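Local coordinates for protein myosin-I heavy chain (Dictyostelium discoideum, PDB 5EJY) that drives actin-based movement as a class VII myosin ATPase, acts in early phagocytosis and adhesion, and is represented here by a MyTH4-FERM unit of its tail, at residues Lys57-Ile62 and Glu99-Glu104; Glu312-Gln317 and Pro405-Ser410. One frame throughout, in Å; residues are numbered along the deposited sequence.

Interaction 1 (Lys57-Ile62 and Glu99-Glu104); sequences KVAVEI and ESLRDE
Glu104 folds its side chain over the small methyl of Ala59, a worked example of how an acidic residue can be buried when its apolar stem and its charged end are served separately. Its CB is still 4.8 Å from Ala59 CB. With CG anti to the backbone N (chi1 175°), the chain first reaches toward helix 53-70, and CG comes within 3.6 Å of Ala59 CB. A bend at chi2 (80°) then swings the carboxylate across the methyl: CD lies 3.5 Å from Ala59 CB, the closest approach between the segments. OE2 remains near that methyl at 3.6 Å, whereas OE1 stands farther off at 4.1 Å from Ala59 CB. The polar tip is gripped from outside the pair. OE1 accepts from His50 NE2 and Leu48 N, OE2 from Leu47 N and Gln108 NE2, four donors that probably stabilise the buried negative charge and fix the rotation of the group. A glutamine here has no charge and only one carbonyl oxygen, so its NH2 would probably face N-H donors, leaving Leu47 N or Leu48 N without an acceptor.

Beside this polar end the contact is purely apolar. Leu101 crosses Val58 at about a right angle, its CD1 meeting Val58 CG1 at 3.9 Å, while its other branch, CD2, approaches Ala59 CB more loosely at 4.3 Å. Gln108 NE2 also binds Ala59 O, joining the backbone of one helix to a side chain of the other.

Within the helical MyTH4 domain, the contact thus sets helix 53-70 against the start of helix 102-112. Helix 81-97 completes the setting: its Lys94 touches Val58, and its Phe90 and Ile91 pack on Ile62, which also meets Ile105 of helix 102-112.

Interaction 2 (Glu312-Gln317 and Pro405-Ser410); sequences EFYYHQ and PLANCS
Tyr314 makes a polar, water-assisted contact in which its hydroxyl, carried by helix 304-322 of the FERM central lobe, docks into the Leu406-Cys409 turn between helix 390-402 and strand 410-415. Asn408 N donates to Tyr314 OH over 2.7 Å in a fairly straight bond, with an N-H...O angle of 160°. Tyr314 OH itself donates to water 1, 2.8 Å from it and lying in the plane of the ring at its edge. That water in turn donates to Leu406 O and to Cys409 O, each 2.7 Å from it, so that one tyrosine oxygen, through a single water, reaches both ends of the turn. The turn's own bond, Cys409 N to Leu406 O, is weak, so the water probably helps to hold its two ends together.

The ring of Tyr314 reaches the loop because chi1 of 174° sets CG opposite the backbone N. Asn408 crosses it: OD1 lies 3.8 Å from Tyr314 CE2, and the amide plane is inclined by 29° to the ring. Phe294 packs on the same ring edge-to-face.

The geometry is that of a type II beta turn, with Asn408 in the left-handed region at its third position. In the FERM cloverleaf, this turn leads from the helical central lobe into the first strand of the PH-like third lobe.

Interactions 1 and 2 follow one another along the chain and belong to the two halves of the tail unit, the first to the MyTH4 domain and the second to the FERM domain. Their centres are 51 Å apart on opposite sides of the chain's centre, and about 33 Å separates their nearest atoms, so neither touches the other. Both are buried contacts in which a polar side-chain end finds hydrogen-bonding partners, yet by different means: residues 57-62 and 99-104 meet through apolar atoms, with the carboxylate served by donors beyond the pair, whereas residues 312-317 and 405-410 are joined by one direct hydrogen bond and by a bridging water.

Interaction 1 (Lys57-Ile62 and Glu99-Glu104)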
loop_
_atom_site.group_PDB
_atom_site.type_symbol
_atom_site.label_atom_id
_atom_site.label_comp_id
_atom_site.label_asym_id
_atom_site.label_seq_id
_atom_site.Cartn_x
_atom_site.Cartn_y
_atom_site.Cartn_z
ATOM N N LYS A 57 13.462 -9.910 30.379
ATOM C CA LYS A 57 12.132 -10.260 30.860
ATOM C C LYS A 57 11.164 -10.514 29.707
ATOM O O LYS A 57 10.376 -11.460 29.735
ATOM C CB LYS A 57 11.568 -9.145 31.751
ATOM C CG LYS A 57 10.148 -9.429 32.240
ATOM C CD LYS A 57 9.546 -8.250 33.014
ATOM C CE LYS A 57 9.177 -7.087 32.092
ATOM N NZ LYS A 57 7.950 -7.344 31.274
ATOM N N VAL A 58 11.216 -9.656 28.697
ATOM C CA VAL A 58 10.353 -9.817 27.532
ATOM C C VAL A 58 10.682 -11.099 26.742
ATOM O O VAL A 58 9.789 -11.765 26.220
ATOM C CB VAL A 58 10.443 -8.586 26.614
ATOM C CG1 VAL A 58 9.724 -8.855 25.281
ATOM C CG2 VAL A 58 9.849 -7.356 27.316
ATOM N N ALA A 59 11.960 -11.438 26.645
ATOM C CA ALA A 59 12.354 -12.662 25.939
ATOM C C ALA A 59 11.703 -13.880 26.579
ATOM O O ALA A 59 11.224 -14.788 25.890
ATOM C CB ALA A 59 13.862 -12.814 25.924
ATOM N N VAL A 60 11.682 -13.896 27.905
ATOM C CA VAL A 60 11.017 -14.958 28.646
ATOM C C VAL A 60 9.516 -14.977 28.368
ATOM O O VAL A 60 8.936 -16.047 28.205
ATOM C CB VAL A 60 11.284 -14.854 30.169
ATOM C CG1 VAL A 60 10.386 -15.810 30.935
ATOM C CG2 VAL A 60 12.770 -15.113 30.477
ATOM N N GLU A 61 8.890 -13.802 28.295
ATOM C CA GLU A 61 7.465 -13.720 27.970
ATOM C C GLU A 61 7.189 -14.204 26.543
ATOM O O GLU A 61 6.181 -14.858 26.275
ATOM C CB GLU A 61 6.959 -12.276 28.112
ATOM C CG GLU A 61 7.009 -11.736 29.525
ATOM C CD GLU A 61 6.621 -10.266 29.603
ATOM O OE1 GLU A 61 6.548 -9.598 28.544
ATOM O OE2 GLU A 61 6.386 -9.777 30.726
ATOM N N ILE A 62 8.078 -13.851 25.625
ATOM C CA ILE A 62 7.943 -14.285 24.240
ATOM C C ILE A 62 7.906 -15.816 24.178
ATOM O O ILE A 62 7.095 -16.410 23.466
ATOM C CB ILE A 62 9.091 -13.718 23.369
ATOM C CG1 ILE A 62 8.818 -12.238 23.066
ATOM C CG2 ILE A 62 9.267 -14.562 22.086
ATOM C CD1 ILE A 62 9.987 -11.457 22.465
ATOM N N GLU A 99 15.128 -4.243 17.564
ATOM C CA GLU A 99 15.991 -5.049 16.708
ATOM C C GLU A 99 16.807 -6.031 17.531
ATOM O O GLU A 99 17.184 -7.107 17.054
ATOM C CB GLU A 99 16.937 -4.166 15.895
ATOM C CG GLU A 99 17.579 -4.912 14.742
ATOM C CD GLU A 99 18.923 -4.344 14.349
ATOM O OE1 GLU A 99 18.956 -3.218 13.808
ATOM O OE2 GLU A 99 19.947 -5.028 14.592
ATOM N N SER A 100 17.080 -5.661 18.773
ATOM C CA SER A 100 17.944 -6.480 19.610
ATOM C C SER A 100 17.223 -7.682 20.221
ATOM O O SER A 100 17.824 -8.436 20.981
ATOM C CB SER A 100 18.607 -5.620 20.697
ATOM O OG SER A 100 17.635 -4.956 21.480
ATOM N N LEU A 101 15.939 -7.857 19.899
ATOM C CA LEU A 101 15.212 -9.046 20.312
ATOM C C LEU A 101 14.983 -10.013 19.139
ATOM O O LEU A 101 14.439 -11.083 19.316
ATOM C CB LEU A 101 13.866 -8.681 20.943
ATOM C CG LEU A 101 13.869 -8.257 22.417
ATOM C CD1 LEU A 101 12.523 -7.714 22.804
ATOM C CD2 LEU A 101 14.241 -9.442 23.319
ATOM N N ARG A 102 15.379 -9.618 17.940
ATOM C CA ARG A 102 15.051 -10.418 16.763
ATOM C C ARG A 102 15.757 -11.762 16.795
ATOM O O ARG A 102 15.133 -12.813 16.532
ATOM C CB ARG A 102 15.402 -9.656 15.479
ATOM C CG ARG A 102 14.510 -8.428 15.278
ATOM C CD ARG A 102 14.887 -7.646 14.054
ATOM N NE ARG A 102 13.979 -6.517 13.856
ATOM C CZ ARG A 102 14.048 -5.680 12.833
ATOM N NH1 ARG A 102 14.967 -5.861 11.901
ATOM N NH2 ARG A 102 13.180 -4.679 12.727
ATOM N N ASP A 103 17.048 -11.745 17.112
ATOM C CA ASP A 103 17.798 -13.017 17.103
ATOM C C ASP A 103 17.310 -13.937 18.210
ATOM O O ASP A 103 17.197 -15.151 18.020
ATOM C CB ASP A 103 19.308 -12.789 17.167
ATOM C CG ASP A 103 19.857 -12.195 15.879
ATOM O OD1 ASP A 103 19.136 -12.195 14.848
ATOM O OD2 ASP A 103 21.011 -11.731 15.888
ATOM N N GLU A 104 16.987 -13.350 19.359
ATOM C CA GLU A 104 16.338 -14.082 20.442
ATOM C C GLU A 104 15.129 -14.874 19.948
ATOM O O GLU A 104 15.035 -16.088 20.170
ATOM C CB GLU A 104 15.905 -13.118 21.553
ATOM C CG GLU A 104 15.105 -13.779 22.666
ATOM C CD GLU A 104 15.981 -14.520 23.661
ATOM O OE1 GLU A 104 17.130 -14.081 23.888
ATOM O OE2 GLU A 104 15.516 -15.547 24.208
#

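Interaction 2 (Glu312-Gln317 and Pro405-Ser410)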
loop_
_atom_site.group_PDB
_atom_site.type_symbol
_atom_site.label_atom_id
_atom_site.label_comp_id
_atom_site.label_asym_id
_atom_site.label_seq_id
_atom_site.Cartn_x
_atom_site.Cartn_y
_atom_site.Cartn_z
ATOM N N GLU A 312 -8.924 5.901 -21.093
ATOM C CA GLU A 312 -10.286 5.669 -20.589
ATOM C C GLU A 312 -10.349 5.642 -19.061
ATOM O O GLU A 312 -11.264 6.217 -18.463
ATOM C CB GLU A 312 -10.872 4.365 -21.150
ATOM C CG GLU A 312 -10.938 4.323 -22.666
ATOM C CD GLU A 312 -11.981 5.269 -23.251
ATOM O OE1 GLU A 312 -12.944 5.632 -22.537
ATOM O OE2 GLU A 312 -11.831 5.654 -24.432
ATOM N N PHE A 313 -9.396 4.963 -18.420
ATOM C CA PHE A 313 -9.343 4.997 -16.960
ATOM C C PHE A 313 -9.213 6.464 -16.530
ATOM O O PHE A 313 -9.910 6.933 -15.619
ATOM C CB PHE A 313 -8.150 4.184 -16.419
ATOM C CG PHE A 313 -8.428 2.694 -16.252
ATOM C CD1 PHE A 313 -9.673 2.237 -15.861
ATOM C CD2 PHE A 313 -7.412 1.758 -16.461
ATOM C CE1 PHE A 313 -9.915 0.864 -15.702
ATOM C CE2 PHE A 313 -7.642 0.398 -16.298
ATOM C CZ PHE A 313 -8.895 -0.050 -15.919
ATOM N N TYR A 314 -8.327 7.191 -17.193
ATOM C CA TYR A 314 -8.108 8.584 -16.810
ATOM C C TYR A 314 -9.346 9.485 -16.966
ATOM O O TYR A 314 -9.621 10.306 -16.090
ATOM C CB TYR A 314 -6.900 9.196 -17.529
ATOM C CG TYR A 314 -6.784 10.675 -17.233
ATOM C CD1 TYR A 314 -6.641 11.125 -15.922
ATOM C CD2 TYR A 314 -6.864 11.621 -18.247
ATOM C CE1 TYR A 314 -6.560 12.488 -15.626
ATOM C CE2 TYR A 314 -6.772 12.997 -17.960
ATOM C CZ TYR A 314 -6.617 13.414 -16.656
ATOM O OH TYR A 314 -6.533 14.770 -16.374
ATOM N N TYR A 315 -10.088 9.346 -18.064
ATOM C CA TYR A 315 -11.288 10.168 -18.249
ATOM C C TYR A 315 -12.257 10.011 -17.086
ATOM O O TYR A 315 -12.877 10.979 -16.661
ATOM C CB TYR A 315 -12.023 9.842 -19.556
ATOM C CG TYR A 315 -11.196 9.999 -20.804
ATOM C CD1 TYR A 315 -10.188 10.942 -20.883
ATOM C CD2 TYR A 315 -11.412 9.170 -21.908
ATOM C CE1 TYR A 315 -9.424 11.073 -22.033
ATOM C CE2 TYR A 315 -10.661 9.298 -23.055
ATOM C CZ TYR A 315 -9.669 10.249 -23.114
ATOM O OH TYR A 315 -8.917 10.367 -24.262
ATOM N N HIS A 316 -12.406 8.792 -16.575
ATOM C CA HIS A 316 -13.285 8.571 -15.426
ATOM C C HIS A 316 -12.778 9.328 -14.208
ATOM O O HIS A 316 -13.559 9.897 -13.446
ATOM C CB HIS A 316 -13.381 7.081 -15.081
ATOM C CG HIS A 316 -14.068 6.264 -16.128
ATOM N ND1 HIS A 316 -13.381 5.505 -17.049
ATOM C CD2 HIS A 316 -15.381 6.091 -16.401
ATOM C CE1 HIS A 316 -14.240 4.895 -17.844
ATOM N NE2 HIS A 316 -15.461 5.230 -17.468
ATOM N N GLN A 317 -11.464 9.298 -14.023
ATOM C CA GLN A 317 -10.811 9.989 -12.907
ATOM C C GLN A 317 -10.998 11.504 -12.995
ATOM O O GLN A 317 -11.380 12.144 -12.022
ATOM C CB GLN A 317 -9.322 9.647 -12.909
ATOM C CG GLN A 317 -8.437 10.522 -12.039
ATOM C CD GLN A 317 -6.989 10.060 -12.072
ATOM O OE1 GLN A 317 -6.722 8.872 -12.232
ATOM N NE2 GLN A 317 -6.052 10.996 -11.956
ATOM N N PRO A 405 -8.788 23.276 -17.842
ATOM C CA PRO A 405 -7.460 23.663 -17.357
ATOM C C PRO A 405 -6.741 22.563 -16.567
ATOM O O PRO A 405 -5.518 22.483 -16.612
ATOM C CB PRO A 405 -7.763 24.852 -16.425
ATOM C CG PRO A 405 -8.987 25.448 -16.974
ATOM C CD PRO A 405 -9.803 24.302 -17.536
ATOM N N LEU A 406 -7.488 21.719 -15.865
ATOM C CA LEU A 406 -6.872 20.712 -14.989
ATOM C C LEU A 406 -6.614 19.367 -15.673
ATOM O O LEU A 406 -6.080 18.436 -15.050
ATOM C CB LEU A 406 -7.726 20.502 -13.736
ATOM C CG LEU A 406 -7.868 21.714 -12.814
ATOM C CD1 LEU A 406 -8.666 21.347 -11.592
ATOM C CD2 LEU A 406 -6.496 22.243 -12.414
ATOM N N ALA A 407 -6.991 19.254 -16.942
ATOM C CA ALA A 407 -6.706 18.033 -17.696
ATOM C C ALA A 407 -5.218 17.767 -17.761
ATOM O O ALA A 407 -4.430 18.679 -17.970
ATOM C CB ALA A 407 -7.287 18.118 -19.113
ATOM N N ASN A 408 -4.831 16.506 -17.589
ATOM C CA ASN A 408 -3.431 16.115 -17.748
ATOM C C ASN A 408 -2.493 16.702 -16.689
ATOM O O ASN A 408 -1.303 16.896 -16.932
ATOM C CB ASN A 408 -2.954 16.453 -19.155
ATOM C CG ASN A 408 -3.813 15.796 -20.219
ATOM O OD1 ASN A 408 -4.058 14.589 -20.170
ATOM N ND2 ASN A 408 -4.302 16.588 -21.164
ATOM N N CYS A 409 -3.039 16.956 -15.506
ATOM C CA CYS A 409 -2.260 17.460 -14.378
ATOM C C CYS A 409 -2.431 16.561 -13.159
ATOM O O CYS A 409 -3.522 16.056 -12.916
ATOM C CB CYS A 409 -2.750 18.858 -13.978
ATOM S SG CYS A 409 -2.451 20.153 -15.196
ATOM N N SER A 410 -1.371 16.420 -12.370
ATOM C CA SER A 410 -1.465 15.770 -11.065
ATOM C C SER A 410 -1.999 16.815 -10.084
ATOM O O SER A 410 -1.401 17.875 -9.925
ATOM C CB SER A 410 -0.084 15.287 -10.609
ATOM O OG SER A 410 0.590 14.571 -11.642
HETATM O O HOH W 1 -5.971 15.961 -13.953
#